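Local structure of GAF domain-containing protein (Thermoplasma acidophilum, 4MN7) at residues N67-E72 with E119-L124; D57-L62 with P79-S84; E101-I106 with L134-F139; G29-E34 with L38-F43; Y25-F30 with A83-T88. The protein is a type II free methionine-R-sulfoxide reductase of the GAF-domain family, which probably reduces the R-sulfoxide of free methionine. The protein carries 1 engineered substitution. All blocks are in the same frame, centred on the assembly; numbering follows the deposited sequence.

All five contacts are built on or around one antiparallel sheet. Contact 4 is the hairpin of strands 27-34 and 37-44, the only contact whose two segments are joined by backbone hydrogen bonds, and its side chains are mostly buried. Contact 1 brings helix 118-136, and contact 3 its end with the following turn, to the sheet: the first at the surface through an amide-carboxylate bond, the second through apolar groups, partly buried. Contacts 2 and 5 instead tie down the loop between strands 70-72 and 90-98, with an aromatic ring each. They share Ala83 and Ser84; contact 5 is buried; contact 2, partly buried, also uses a bridging water. Contacts 3 and 4 touch through probable backbone hydrogen bonds between neighbouring strands.

Contact 1 of 5, residues N67-E72 with E119-L124; sequences NDIVNE and EDEAML
Asn71 ND2 donates to Glu121 OE2 over 3.0 Å in a nearly straight bond, 172° at the hydrogen. The acceptor lies in the amide plane of Asn71 and uses the anti lone pair of OE2, the one turned away from OE1, while the amide and carboxylate planes stand 68° apart. Beside this bond, Ile69 lays its CD1 on the helix, 3.6 Å from Glu121 O and 3.8 Å from Glu121 CB. This is the edge of a GAF-domain sheet, strand 70-72, meeting helix 118-136 near its start. Extended beyond CG, the Glu121 chain can span the distance to the strand. Asn71 ND2 has a second acceptor, Phe116 O, so two bonds fix the rotation of the amide. Lys118 NZ makes a long, weak ion pair with Glu121 OE1. Ile92 of strand 90-98 touches both Ile69 and Glu121, and backbone bonds from Val70 to Val93 and from Glu72 to Glu91 hold the edge strand in place.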
# COMPACT_ATOMS: atom_id res chain seq x y z
N ASN A 67 8.95 -3.27 -20.39
CA ASN A 67 7.95 -3.85 -19.48
C ASN A 67 8.37 -5.16 -18.86
O ASN A 67 7.63 -6.10 -18.84
CB ASN A 67 6.58 -4.02 -20.13
CG ASN A 67 5.49 -4.24 -19.08
OD1 ASN A 67 5.72 -4.11 -17.86
ND2 ASN A 67 4.33 -4.60 -19.53
N ASP A 68 9.52 -5.19 -18.24
CA ASP A 68 10.00 -6.42 -17.64
C ASP A 68 11.06 -6.04 -16.62
O ASP A 68 11.59 -4.92 -16.66
CB ASP A 68 10.61 -7.23 -18.80
CG ASP A 68 10.60 -8.69 -18.59
OD1 ASP A 68 10.03 -9.15 -17.61
OD2 ASP A 68 11.23 -9.40 -19.41
N ILE A 69 11.44 -6.98 -15.78
CA ILE A 69 12.50 -6.78 -14.81
C ILE A 69 13.82 -6.59 -15.51
O ILE A 69 14.14 -7.27 -16.48
CB ILE A 69 12.63 -7.99 -13.89
CG1 ILE A 69 11.44 -8.02 -12.90
CG2 ILE A 69 13.91 -7.94 -13.08
CD1 ILE A 69 11.32 -9.28 -12.11
N VAL A 70 14.61 -5.66 -14.99
CA VAL A 70 15.99 -5.51 -15.49
C VAL A 70 16.83 -5.74 -14.26
O VAL A 70 16.68 -5.04 -13.23
CB VAL A 70 16.22 -4.13 -16.09
CG1 VAL A 70 17.70 -3.89 -16.37
CG2 VAL A 70 15.45 -4.06 -17.40
N ASN A 71 17.75 -6.67 -14.36
CA ASN A 71 18.56 -7.04 -13.19
C ASN A 71 19.98 -7.03 -13.62
O ASN A 71 20.36 -7.95 -14.31
CB ASN A 71 18.17 -8.44 -12.68
CG ASN A 71 18.96 -8.87 -11.42
OD1 ASN A 71 19.95 -8.23 -11.01
ND2 ASN A 71 18.55 -10.02 -10.84
N GLU A 72 20.75 -6.00 -13.22
CA GLU A 72 22.19 -5.91 -13.53
C GLU A 72 23.01 -6.49 -12.38
O GLU A 72 23.05 -5.94 -11.29
CB GLU A 72 22.58 -4.47 -13.80
CG GLU A 72 24.06 -4.27 -13.94
CD GLU A 72 24.62 -5.15 -15.06
OE1 GLU A 72 25.51 -6.01 -14.82
OE2 GLU A 72 24.10 -5.01 -16.19
N GLU A 119 14.60 -15.63 -6.80
CA GLU A 119 13.68 -15.50 -5.64
C GLU A 119 13.30 -14.01 -5.45
O GLU A 119 12.15 -13.66 -5.32
CB GLU A 119 14.37 -16.06 -4.37
CG GLU A 119 13.67 -15.78 -3.03
CD GLU A 119 14.48 -16.14 -1.76
OE1 GLU A 119 15.71 -16.45 -1.84
OE2 GLU A 119 13.89 -16.08 -0.64
N ASP A 120 14.29 -13.14 -5.48
CA ASP A 120 14.10 -11.69 -5.34
C ASP A 120 13.25 -11.11 -6.46
O ASP A 120 12.37 -10.26 -6.25
CB ASP A 120 15.47 -10.95 -5.41
CG ASP A 120 16.34 -11.17 -4.18
OD1 ASP A 120 15.94 -10.79 -3.05
OD2 ASP A 120 17.44 -11.75 -4.36
N GLU A 121 13.54 -11.53 -7.66
CA GLU A 121 12.78 -11.13 -8.76
C GLU A 121 11.32 -11.43 -8.60
O GLU A 121 10.48 -10.56 -8.85
CB GLU A 121 13.29 -11.81 -10.05
CG GLU A 121 14.63 -11.30 -10.46
CD GLU A 121 15.13 -11.85 -11.80
OE1 GLU A 121 14.38 -12.55 -12.52
OE2 GLU A 121 16.31 -11.54 -12.14
N ALA A 122 11.01 -12.67 -8.24
CA ALA A 122 9.61 -13.11 -8.13
C ALA A 122 8.92 -12.40 -6.94
O ALA A 122 7.80 -11.92 -7.04
CB ALA A 122 9.55 -14.64 -7.98
N MET A 123 9.64 -12.21 -5.85
CA MET A 123 9.04 -11.57 -4.67
C MET A 123 8.79 -10.12 -5.00
O MET A 123 7.74 -9.60 -4.69
CB MET A 123 9.92 -11.76 -3.47
CG MET A 123 9.38 -11.22 -2.16
SD MET A 123 7.94 -12.03 -1.42
CE MET A 123 8.37 -13.64 -1.82
N LEU A 124 9.75 -9.45 -5.63
CA LEU A 124 9.56 -8.05 -6.04
C LEU A 124 8.45 -7.86 -7.09
O LEU A 124 7.72 -6.86 -7.03
CB LEU A 124 10.90 -7.43 -6.54
CG LEU A 124 11.91 -7.26 -5.38
CD1 LEU A 124 13.30 -6.93 -5.86
CD2 LEU A 124 11.45 -6.18 -4.42

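Contact 2 of 5, residues D57-L62 with P79-S84; sequences DGLCSL and PKYLAS. Engineered in segment 79-84: Ser84 (natural residue Cys).
Leu59 sits over one face of the Tyr81 ring, the two side chains crossing at about a right angle. Its CG lies 3.7 Å from the ring centroid and just 7° off the normal, a CH-pi contact, while Leu59 CD1 reaches 3.4 Å from Tyr81 CE2. The CE1 side of the ring meets backbone instead: Gly58, at the N-cap position, brings its CA obliquely to within 3.7 Å of Tyr81 CE1. A chi1 of 177° sends the Tyr81 ring out from its loop, opposite the backbone N, and across the first turn of the helix. The main partner of Tyr81 OH is Glu91 OE1, to which it is hydrogen-bonded. Tyr81 OH also accepts a hydrogen bond from a water at 3.1 Å, and that water in turn accepts from Cys60 N at 2.8 Å, bridging the tyrosine to the helix start. A leucine here has neither ring nor hydroxyl, and the water and Glu91 would probably be left without their mate and Leu59 without its aromatic face. In this GAF domain the contact ties the loop before strand 90-98 to helix 59-66, where Leu59 also packs on Val70 and Glu72 of strand 70-72 and on Val93 of strand 90-98.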
# COMPACT_ATOMS: atom_id res chain seq x y z
N ASP A 57 18.47 5.29 -22.02
CA ASP A 57 19.33 4.09 -21.95
C ASP A 57 19.56 3.41 -20.58
O ASP A 57 20.00 2.27 -20.59
CB ASP A 57 20.73 4.41 -22.52
CG ASP A 57 20.73 4.41 -24.00
OD1 ASP A 57 19.91 3.70 -24.59
OD2 ASP A 57 21.55 5.15 -24.57
N GLY A 58 19.31 4.10 -19.45
CA GLY A 58 19.55 3.53 -18.12
C GLY A 58 18.67 2.32 -17.78
O GLY A 58 17.70 1.99 -18.49
N LEU A 59 18.98 1.64 -16.69
CA LEU A 59 18.15 0.51 -16.26
C LEU A 59 16.75 1.01 -15.85
O LEU A 59 15.76 0.34 -16.03
CB LEU A 59 18.77 -0.15 -15.06
CG LEU A 59 20.20 -0.62 -15.25
CD1 LEU A 59 20.78 -0.99 -13.89
CD2 LEU A 59 20.23 -1.80 -16.20
N CYS A 60 16.66 2.18 -15.27
CA CYS A 60 15.37 2.66 -14.86
C CYS A 60 14.44 2.75 -16.11
O CYS A 60 13.26 2.40 -16.07
CB CYS A 60 15.55 3.96 -14.13
SG CYS A 60 16.24 3.75 -12.45
N SER A 61 14.95 3.24 -17.23
CA SER A 61 14.09 3.35 -18.41
C SER A 61 13.78 2.03 -18.96
O SER A 61 12.65 1.78 -19.44
CB SER A 61 14.83 4.11 -19.54
OG SER A 61 15.15 5.35 -19.03
N LEU A 62 14.81 1.19 -18.97
CA LEU A 62 14.69 -0.11 -19.62
C LEU A 62 13.51 -0.91 -19.09
O LEU A 62 12.80 -1.52 -19.88
CB LEU A 62 16.01 -0.92 -19.56
CG LEU A 62 16.27 -1.93 -20.65
CD1 LEU A 62 16.24 -1.20 -21.99
CD2 LEU A 62 17.62 -2.65 -20.46
N PRO A 79 30.05 -1.39 -19.11
CA PRO A 79 30.52 -0.09 -19.52
C PRO A 79 29.45 0.79 -20.19
O PRO A 79 29.76 1.94 -20.49
CB PRO A 79 31.65 -0.42 -20.50
CG PRO A 79 31.29 -1.75 -21.05
CD PRO A 79 30.62 -2.48 -19.93
N LYS A 80 28.22 0.30 -20.40
CA LYS A 80 27.14 1.13 -20.99
C LYS A 80 26.27 1.88 -19.97
O LYS A 80 25.57 2.82 -20.34
CB LYS A 80 26.22 0.29 -21.88
CG LYS A 80 26.90 -0.54 -22.96
CD LYS A 80 27.95 0.25 -23.75
CE LYS A 80 28.04 -0.24 -25.19
NZ LYS A 80 26.87 0.22 -25.99
N TYR A 81 26.29 1.46 -18.71
CA TYR A 81 25.46 2.08 -17.68
C TYR A 81 26.24 2.67 -16.52
O TYR A 81 27.27 2.12 -16.12
CB TYR A 81 24.51 1.05 -17.12
CG TYR A 81 23.65 1.56 -16.00
CD1 TYR A 81 22.64 2.53 -16.24
CD2 TYR A 81 23.82 1.07 -14.69
CE1 TYR A 81 21.82 2.99 -15.21
CE2 TYR A 81 23.01 1.53 -13.64
CZ TYR A 81 22.01 2.48 -13.90
OH TYR A 81 21.23 2.89 -12.83
N LEU A 82 25.77 3.78 -15.98
CA LEU A 82 26.38 4.34 -14.74
C LEU A 82 25.33 4.27 -13.66
O LEU A 82 24.16 4.53 -13.93
CB LEU A 82 26.82 5.83 -14.86
CG LEU A 82 28.28 6.25 -15.20
CD1 LEU A 82 28.46 7.77 -15.20
CD2 LEU A 82 29.33 5.59 -14.30
N ALA A 83 25.75 3.94 -12.45
CA ALA A 83 24.86 4.00 -11.29
C ALA A 83 24.75 5.42 -10.74
O ALA A 83 25.39 6.35 -11.22
CB ALA A 83 25.29 2.98 -10.19
N SER A 84 23.87 5.55 -9.75
CA SER A 84 23.65 6.78 -9.03
C SER A 84 24.57 6.90 -7.83
O SER A 84 24.68 7.97 -7.26
CB SER A 84 22.19 6.84 -8.55
OG SER A 84 21.28 6.87 -9.64
O HOH W 1 18.83 3.86 -14.58

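Contact 3 of 5, residues E101-I106 with L134-F139; sequences EPIGEI and LVHEFF
Ile103 sends its two branches to different partners because its CG1 lies between the backbone N and the carbonyl carbon (chi1 57°), which carries CD1 toward the helix and leaves CG2 for Phe139. On the other segment, a chi1 of 175° turns the Phe139 ring away from its backbone N and across the isoleucine at about a right angle. Ile103 and Gly104 form a classic beta bulge opposite Val96 in strand 101-110 of the GAF-domain sheet, and the partner segment is the end region of helix 118-136 running into a type I turn from His136 to Phe139. Over the phenyl face, Ile103 CG2 lies 3.8 Å from the centroid of the Phe139 ring and 11° off the normal, a CH-pi contact. Ile103 CB also approaches Phe139 CD1, at 3.5 Å. An alanine in place of Phe139 would remove the ring and is likely to leave CG2 and CB of Ile103 without their cover, opening a gap between turn and strand. Val135, on the helix, packs against the sheet, touching Val96, Phe30 and Val32. His136, whose ring stacks on Tyr98, offers the isoleucine its backbone and CB. The CD1 methyl of Ile103 ends 3.5 Å from His136 CA and 3.9 Å from Val135 CG1.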
# COMPACT_ATOMS: atom_id res chain seq x y z
N GLU A 101 -0.10 -2.41 -18.25
CA GLU A 101 0.87 -1.43 -18.72
C GLU A 101 1.72 -0.86 -17.56
O GLU A 101 1.25 -0.65 -16.45
CB GLU A 101 0.12 -0.32 -19.46
CG GLU A 101 -0.29 -0.69 -20.91
CD GLU A 101 0.79 -1.49 -21.68
OE1 GLU A 101 1.71 -0.91 -22.29
OE2 GLU A 101 0.73 -2.73 -21.68
N PRO A 102 2.95 -0.60 -17.84
CA PRO A 102 3.83 -0.08 -16.83
C PRO A 102 3.45 1.34 -16.47
O PRO A 102 3.16 2.14 -17.34
CB PRO A 102 5.20 -0.15 -17.49
CG PRO A 102 4.95 -0.27 -18.98
CD PRO A 102 3.60 -0.83 -19.14
N ILE A 103 3.37 1.63 -15.18
CA ILE A 103 3.08 3.01 -14.74
C ILE A 103 4.17 3.58 -13.85
O ILE A 103 4.08 4.73 -13.39
CB ILE A 103 1.71 3.11 -14.06
CG1 ILE A 103 1.66 2.13 -12.87
CG2 ILE A 103 0.64 2.76 -15.10
CD1 ILE A 103 0.81 2.58 -11.71
N GLY A 104 5.17 2.78 -13.61
CA GLY A 104 6.24 3.11 -12.73
C GLY A 104 7.08 1.91 -12.42
O GLY A 104 7.07 0.92 -13.14
N GLU A 105 7.91 2.03 -11.39
CA GLU A 105 8.85 0.92 -11.08
C GLU A 105 9.39 0.97 -9.69
O GLU A 105 9.38 2.04 -9.04
CB GLU A 105 10.02 0.99 -12.09
CG GLU A 105 10.81 2.27 -11.96
CD GLU A 105 11.81 2.44 -13.12
OE1 GLU A 105 11.63 1.88 -14.20
OE2 GLU A 105 12.84 3.05 -12.88
N ILE A 106 9.97 -0.13 -9.25
CA ILE A 106 10.74 -0.16 -8.00
C ILE A 106 12.16 -0.33 -8.47
O ILE A 106 12.43 -1.25 -9.19
CB ILE A 106 10.32 -1.36 -7.12
CG1 ILE A 106 8.83 -1.30 -6.86
CG2 ILE A 106 11.05 -1.38 -5.79
CD1 ILE A 106 8.32 -2.39 -5.99
N LEU A 134 -1.65 1.91 -5.40
CA LEU A 134 -1.14 3.01 -4.68
C LEU A 134 -0.21 3.84 -5.53
O LEU A 134 -0.27 5.04 -5.49
CB LEU A 134 -0.43 2.56 -3.41
CG LEU A 134 -1.34 1.97 -2.35
CD1 LEU A 134 -0.53 1.06 -1.44
CD2 LEU A 134 -1.96 3.10 -1.59
N VAL A 135 0.69 3.21 -6.25
CA VAL A 135 1.65 3.94 -7.12
C VAL A 135 0.86 4.66 -8.22
O VAL A 135 1.20 5.73 -8.64
CB VAL A 135 2.57 2.95 -7.85
CG1 VAL A 135 3.33 3.65 -8.98
CG2 VAL A 135 3.53 2.36 -6.89
N HIS A 136 -0.25 4.07 -8.63
CA HIS A 136 -1.09 4.64 -9.65
C HIS A 136 -1.65 6.01 -9.29
O HIS A 136 -1.91 6.83 -10.13
CB HIS A 136 -2.24 3.70 -9.98
CG HIS A 136 -3.15 4.21 -11.05
ND1 HIS A 136 -4.40 4.73 -10.77
CD2 HIS A 136 -3.00 4.32 -12.39
CE1 HIS A 136 -4.99 5.10 -11.89
NE2 HIS A 136 -4.17 4.86 -12.89
N GLU A 137 -1.84 6.26 -8.02
CA GLU A 137 -2.27 7.59 -7.61
C GLU A 137 -1.33 8.68 -8.07
O GLU A 137 -1.74 9.84 -8.13
CB GLU A 137 -2.41 7.66 -6.08
CG GLU A 137 -3.56 6.84 -5.54
CD GLU A 137 -4.89 7.36 -6.07
OE1 GLU A 137 -5.13 8.57 -5.90
OE2 GLU A 137 -5.65 6.56 -6.63
N PHE A 138 -0.07 8.34 -8.33
CA PHE A 138 0.87 9.34 -8.91
C PHE A 138 0.99 9.28 -10.43
O PHE A 138 1.60 10.15 -11.07
CB PHE A 138 2.23 9.19 -8.25
CG PHE A 138 2.27 9.77 -6.90
CD1 PHE A 138 2.51 11.10 -6.74
CD2 PHE A 138 2.03 9.01 -5.80
CE1 PHE A 138 2.56 11.69 -5.50
CE2 PHE A 138 2.03 9.59 -4.54
CZ PHE A 138 2.32 10.92 -4.39
N PHE A 139 0.41 8.27 -11.04
CA PHE A 139 0.60 8.08 -12.45
C PHE A 139 -0.13 9.19 -13.18
O PHE A 139 -1.21 9.56 -12.80
CB PHE A 139 0.01 6.77 -12.92
CG PHE A 139 0.07 6.57 -14.42
CD1 PHE A 139 1.29 6.47 -15.07
CD2 PHE A 139 -1.08 6.52 -15.19
CE1 PHE A 139 1.36 6.27 -16.46
CE2 PHE A 139 -1.01 6.39 -16.60
CZ PHE A 139 0.22 6.26 -17.24

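Contact 4 of 5, residues G29-E34 with L38-F43; sequences GFYVLE and LKLEAF
Phe30 and Ala42 form a hydrogen-bonded antiparallel pair in which Phe30 N gives to Ala42 O at 2.8 Å, while Phe30 O takes Glu41 N at 2.9 Å. Two further backbone bonds link Val32 and Lys39, Val32 N giving to Lys39 O and Lys39 N to Val32 O. This is the hairpin of strands 27-34 and 37-44 in the GAF-domain sheet, interrupted by a classic beta bulge: Glu41 and Ala42 both face Phe30, shifting the register by one residue. Gly29 CA adds a CA-H...O contact to Ala42 O. Among the apolar groups, Leu40 has its CG opposite the backbone N (chi1 -174°), and from there CD1 reaches over the Tyr31 ring, 4.0 Å from its centroid and 10° off the normal, a CH-pi contact. On the same side of the sheet, Leu38 CD2 touches Tyr31 CB and Leu33 CD2, each at 3.9 Å. The Tyr31 hydroxyl is hydrogen-bonded to His50 O. On the other side, Val32 CG2 meets the aliphatic part of Glu41 at CG, 3.9 Å away. Glu41 OE1 forms a salt bridge with Arg8 of helix 2-21.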
# COMPACT_ATOMS: atom_id res chain seq x y z
N GLY A 29 13.73 2.75 -4.15
CA GLY A 29 12.88 3.83 -4.63
C GLY A 29 11.76 3.43 -5.56
O GLY A 29 11.85 2.43 -6.27
N PHE A 30 10.71 4.26 -5.54
CA PHE A 30 9.66 4.17 -6.47
C PHE A 30 9.74 5.36 -7.40
O PHE A 30 9.62 6.56 -6.97
CB PHE A 30 8.28 4.18 -5.83
CG PHE A 30 7.89 2.88 -5.11
CD1 PHE A 30 8.49 2.50 -3.93
CD2 PHE A 30 6.86 2.09 -5.57
CE1 PHE A 30 8.10 1.33 -3.26
CE2 PHE A 30 6.45 0.95 -4.88
CZ PHE A 30 7.09 0.57 -3.72
N TYR A 31 9.87 5.02 -8.68
CA TYR A 31 9.75 5.96 -9.75
C TYR A 31 8.42 5.78 -10.40
O TYR A 31 7.99 4.64 -10.61
CB TYR A 31 10.83 5.76 -10.81
CG TYR A 31 12.19 6.23 -10.39
CD1 TYR A 31 12.58 7.55 -10.60
CD2 TYR A 31 13.10 5.36 -9.82
CE1 TYR A 31 13.81 8.00 -10.20
CE2 TYR A 31 14.36 5.78 -9.47
CZ TYR A 31 14.71 7.12 -9.66
OH TYR A 31 15.96 7.55 -9.28
N VAL A 32 7.77 6.89 -10.75
CA VAL A 32 6.46 6.81 -11.36
C VAL A 32 6.45 7.60 -12.65
O VAL A 32 7.10 8.64 -12.71
CB VAL A 32 5.39 7.41 -10.47
CG1 VAL A 32 3.98 7.18 -11.09
CG2 VAL A 32 5.50 6.85 -9.06
N LEU A 33 5.71 7.12 -13.65
CA LEU A 33 5.60 7.85 -14.93
C LEU A 33 4.61 8.98 -14.83
O LEU A 33 3.44 8.76 -14.48
CB LEU A 33 5.16 6.94 -16.08
CG LEU A 33 6.20 5.95 -16.59
CD1 LEU A 33 5.53 4.84 -17.41
CD2 LEU A 33 7.28 6.66 -17.45
N GLU A 34 5.09 10.20 -15.09
CA GLU A 34 4.30 11.37 -14.99
C GLU A 34 4.62 12.13 -16.25
O GLU A 34 5.79 12.47 -16.45
CB GLU A 34 4.71 12.16 -13.71
CG GLU A 34 4.43 11.34 -12.44
CD GLU A 34 4.89 11.95 -11.16
OE1 GLU A 34 5.11 13.16 -11.21
OE2 GLU A 34 5.02 11.23 -10.08
N LEU A 38 9.94 9.55 -15.91
CA LEU A 38 10.01 8.97 -14.58
C LEU A 38 10.28 10.04 -13.51
O LEU A 38 11.19 10.84 -13.66
CB LEU A 38 11.09 7.89 -14.52
CG LEU A 38 10.75 6.60 -15.33
CD1 LEU A 38 11.97 5.77 -15.66
CD2 LEU A 38 9.74 5.76 -14.58
N LYS A 39 9.51 9.99 -12.42
CA LYS A 39 9.68 10.86 -11.28
C LYS A 39 9.79 10.08 -9.98
O LYS A 39 8.93 9.34 -9.65
CB LYS A 39 8.48 11.79 -11.22
CG LYS A 39 8.47 12.79 -10.08
CD LYS A 39 9.66 13.75 -10.08
CE LYS A 39 9.81 14.47 -8.72
NZ LYS A 39 8.49 14.88 -8.15
N LEU A 40 10.86 10.27 -9.23
CA LEU A 40 11.00 9.61 -7.92
C LEU A 40 9.98 10.15 -6.94
O LEU A 40 9.99 11.33 -6.62
CB LEU A 40 12.38 9.84 -7.37
CG LEU A 40 12.83 9.13 -6.08
CD1 LEU A 40 12.75 7.63 -6.20
CD2 LEU A 40 14.23 9.59 -5.69
N GLU A 41 9.08 9.32 -6.44
CA GLU A 41 8.11 9.80 -5.49
C GLU A 41 8.31 9.29 -4.04
O GLU A 41 7.73 9.81 -3.12
CB GLU A 41 6.70 9.55 -5.98
CG GLU A 41 6.42 10.22 -7.34
CD GLU A 41 6.14 11.75 -7.19
OE1 GLU A 41 6.31 12.30 -6.09
OE2 GLU A 41 5.71 12.40 -8.16
N ALA A 42 9.13 8.29 -3.86
CA ALA A 42 9.49 7.83 -2.54
C ALA A 42 10.75 7.03 -2.65
O ALA A 42 10.99 6.33 -3.67
CB ALA A 42 8.36 6.97 -1.93
N PHE A 43 11.57 7.12 -1.60
CA PHE A 43 12.77 6.29 -1.46
C PHE A 43 13.29 6.22 -0.04
O PHE A 43 13.07 7.12 0.74
CB PHE A 43 13.93 6.85 -2.29
CG PHE A 43 14.51 8.11 -1.74
CD1 PHE A 43 13.82 9.31 -1.85
CD2 PHE A 43 15.73 8.09 -1.12
CE1 PHE A 43 14.33 10.47 -1.32
CE2 PHE A 43 16.28 9.24 -0.60
CZ PHE A 43 15.56 10.44 -0.67

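Contact 5 of 5, residues Y25-F30 with A83-T88; sequences YDWVGF and ASFPST. Engineered in segment 83-88: Ser84 (natural residue Cys).
Trp27 and Phe85 join strand 27-34 of the GAF-domain sheet to the loop that precedes strand 90-98. The tryptophan leans from the strand toward the loop, its chi1 of -168° setting the indole opposite the backbone N. Starting at Trp27 CB, the first contact is a loose one, 4.1 Å from Phe85 CE2. One bond on, Trp27 CG lies 3.6 Å from Phe85 CE2, and CD1 meets Phe85 CE2 and CZ alike. Of the fused carbons, Trp27 CD2 is 3.9 Å from Phe85 CE2, and Trp27 CE2 is 4.0 Å from Phe85 CZ. The CE2-CZ end of the phenyl therefore lies over one face of the indole, off-centre toward the rim. The two rings meet obliquely, planes at 47° and centroids 4.7 Å apart. Around them, Thr48 touches both rings, and Ser84, an engineered residue, has its CB over one face of the Phe85 ring. Thr88 OG1 lies in plane at that ring's edge and is hydrogen-bonded to Asp109. The indole N-H is held by a hydrogen bond to Glu46 O. Trp27 NE1 itself lies 3.5 Å from Phe85 CZ.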
# COMPACT_ATOMS: atom_id res chain seq x y z
N TYR A 25 19.87 -4.95 0.24
CA TYR A 25 19.13 -3.88 -0.41
C TYR A 25 19.59 -2.61 0.25
O TYR A 25 19.25 -2.38 1.38
CB TYR A 25 17.61 -4.02 -0.23
CG TYR A 25 16.96 -5.18 -0.96
CD1 TYR A 25 17.69 -6.24 -1.50
CD2 TYR A 25 15.59 -5.23 -1.09
CE1 TYR A 25 17.04 -7.29 -2.15
CE2 TYR A 25 14.94 -6.29 -1.73
CZ TYR A 25 15.67 -7.30 -2.25
OH TYR A 25 15.01 -8.29 -2.87
N ASP A 26 20.35 -1.77 -0.47
CA ASP A 26 20.92 -0.54 0.10
C ASP A 26 20.22 0.76 -0.25
O ASP A 26 20.36 1.69 0.48
CB ASP A 26 22.40 -0.43 -0.31
CG ASP A 26 23.22 -1.53 0.33
OD1 ASP A 26 23.14 -1.56 1.56
OD2 ASP A 26 23.84 -2.36 -0.36
N TRP A 27 19.44 0.79 -1.34
CA TRP A 27 18.66 1.93 -1.75
C TRP A 27 17.40 1.37 -2.39
O TRP A 27 17.46 0.48 -3.21
CB TRP A 27 19.47 2.80 -2.77
CG TRP A 27 18.88 4.18 -3.06
CD1 TRP A 27 19.07 5.30 -2.36
CD2 TRP A 27 17.94 4.49 -4.07
NE1 TRP A 27 18.35 6.32 -2.89
CE2 TRP A 27 17.63 5.84 -3.94
CE3 TRP A 27 17.33 3.75 -5.10
CZ2 TRP A 27 16.72 6.47 -4.76
CZ3 TRP A 27 16.42 4.38 -5.94
CH2 TRP A 27 16.15 5.73 -5.78
N VAL A 28 16.27 1.88 -1.98
CA VAL A 28 15.00 1.52 -2.54
C VAL A 28 14.21 2.75 -2.93
O VAL A 28 14.04 3.65 -2.13
CB VAL A 28 14.20 0.68 -1.53
CG1 VAL A 28 12.90 0.20 -2.20
CG2 VAL A 28 15.04 -0.52 -1.09
N GLY A 29 13.73 2.75 -4.15
CA GLY A 29 12.88 3.83 -4.63
C GLY A 29 11.76 3.43 -5.56
O GLY A 29 11.85 2.43 -6.27
N PHE A 30 10.71 4.26 -5.54
CA PHE A 30 9.66 4.17 -6.47
C PHE A 30 9.74 5.36 -7.40
O PHE A 30 9.62 6.56 -6.97
CB PHE A 30 8.28 4.18 -5.83
CG PHE A 30 7.89 2.88 -5.11
CD1 PHE A 30 8.49 2.50 -3.93
CD2 PHE A 30 6.86 2.09 -5.57
CE1 PHE A 30 8.10 1.33 -3.26
CE2 PHE A 30 6.45 0.95 -4.88
CZ PHE A 30 7.09 0.57 -3.72
N ALA A 83 25.75 3.94 -12.45
CA ALA A 83 24.86 4.00 -11.29
C ALA A 83 24.75 5.42 -10.74
O ALA A 83 25.39 6.35 -11.22
CB ALA A 83 25.29 2.98 -10.19
N SER A 84 23.87 5.55 -9.75
CA SER A 84 23.65 6.78 -9.03
C SER A 84 24.57 6.90 -7.83
O SER A 84 24.68 7.97 -7.26
CB SER A 84 22.19 6.84 -8.55
OG SER A 84 21.28 6.87 -9.64
N PHE A 85 25.20 5.81 -7.44
CA PHE A 85 26.03 5.76 -6.25
C PHE A 85 27.23 4.93 -6.56
O PHE A 85 27.16 3.90 -7.30
CB PHE A 85 25.33 5.20 -4.99
CG PHE A 85 24.00 5.79 -4.76
CD1 PHE A 85 23.89 7.06 -4.30
CD2 PHE A 85 22.84 5.07 -5.10
CE1 PHE A 85 22.65 7.61 -4.10
CE2 PHE A 85 21.60 5.61 -4.92
CZ PHE A 85 21.50 6.89 -4.42
N PRO A 86 28.37 5.40 -6.05
CA PRO A 86 29.60 4.75 -6.42
C PRO A 86 29.72 3.40 -5.75
O PRO A 86 30.33 2.48 -6.34
CB PRO A 86 30.69 5.76 -5.99
CG PRO A 86 30.04 6.71 -5.07
CD PRO A 86 28.58 6.69 -5.35
N SER A 87 29.13 3.25 -4.56
CA SER A 87 29.12 1.93 -3.90
C SER A 87 28.32 0.83 -4.62
O SER A 87 28.57 -0.34 -4.41
CB SER A 87 28.67 2.04 -2.46
OG SER A 87 27.41 2.60 -2.36
N THR A 88 27.42 1.20 -5.54
CA THR A 88 26.52 0.21 -6.09
C THR A 88 27.27 -0.76 -6.96
O THR A 88 27.95 -0.38 -7.86
CB THR A 88 25.45 0.90 -6.97
OG1 THR A 88 24.61 1.71 -6.13
CG2 THR A 88 24.63 -0.15 -7.68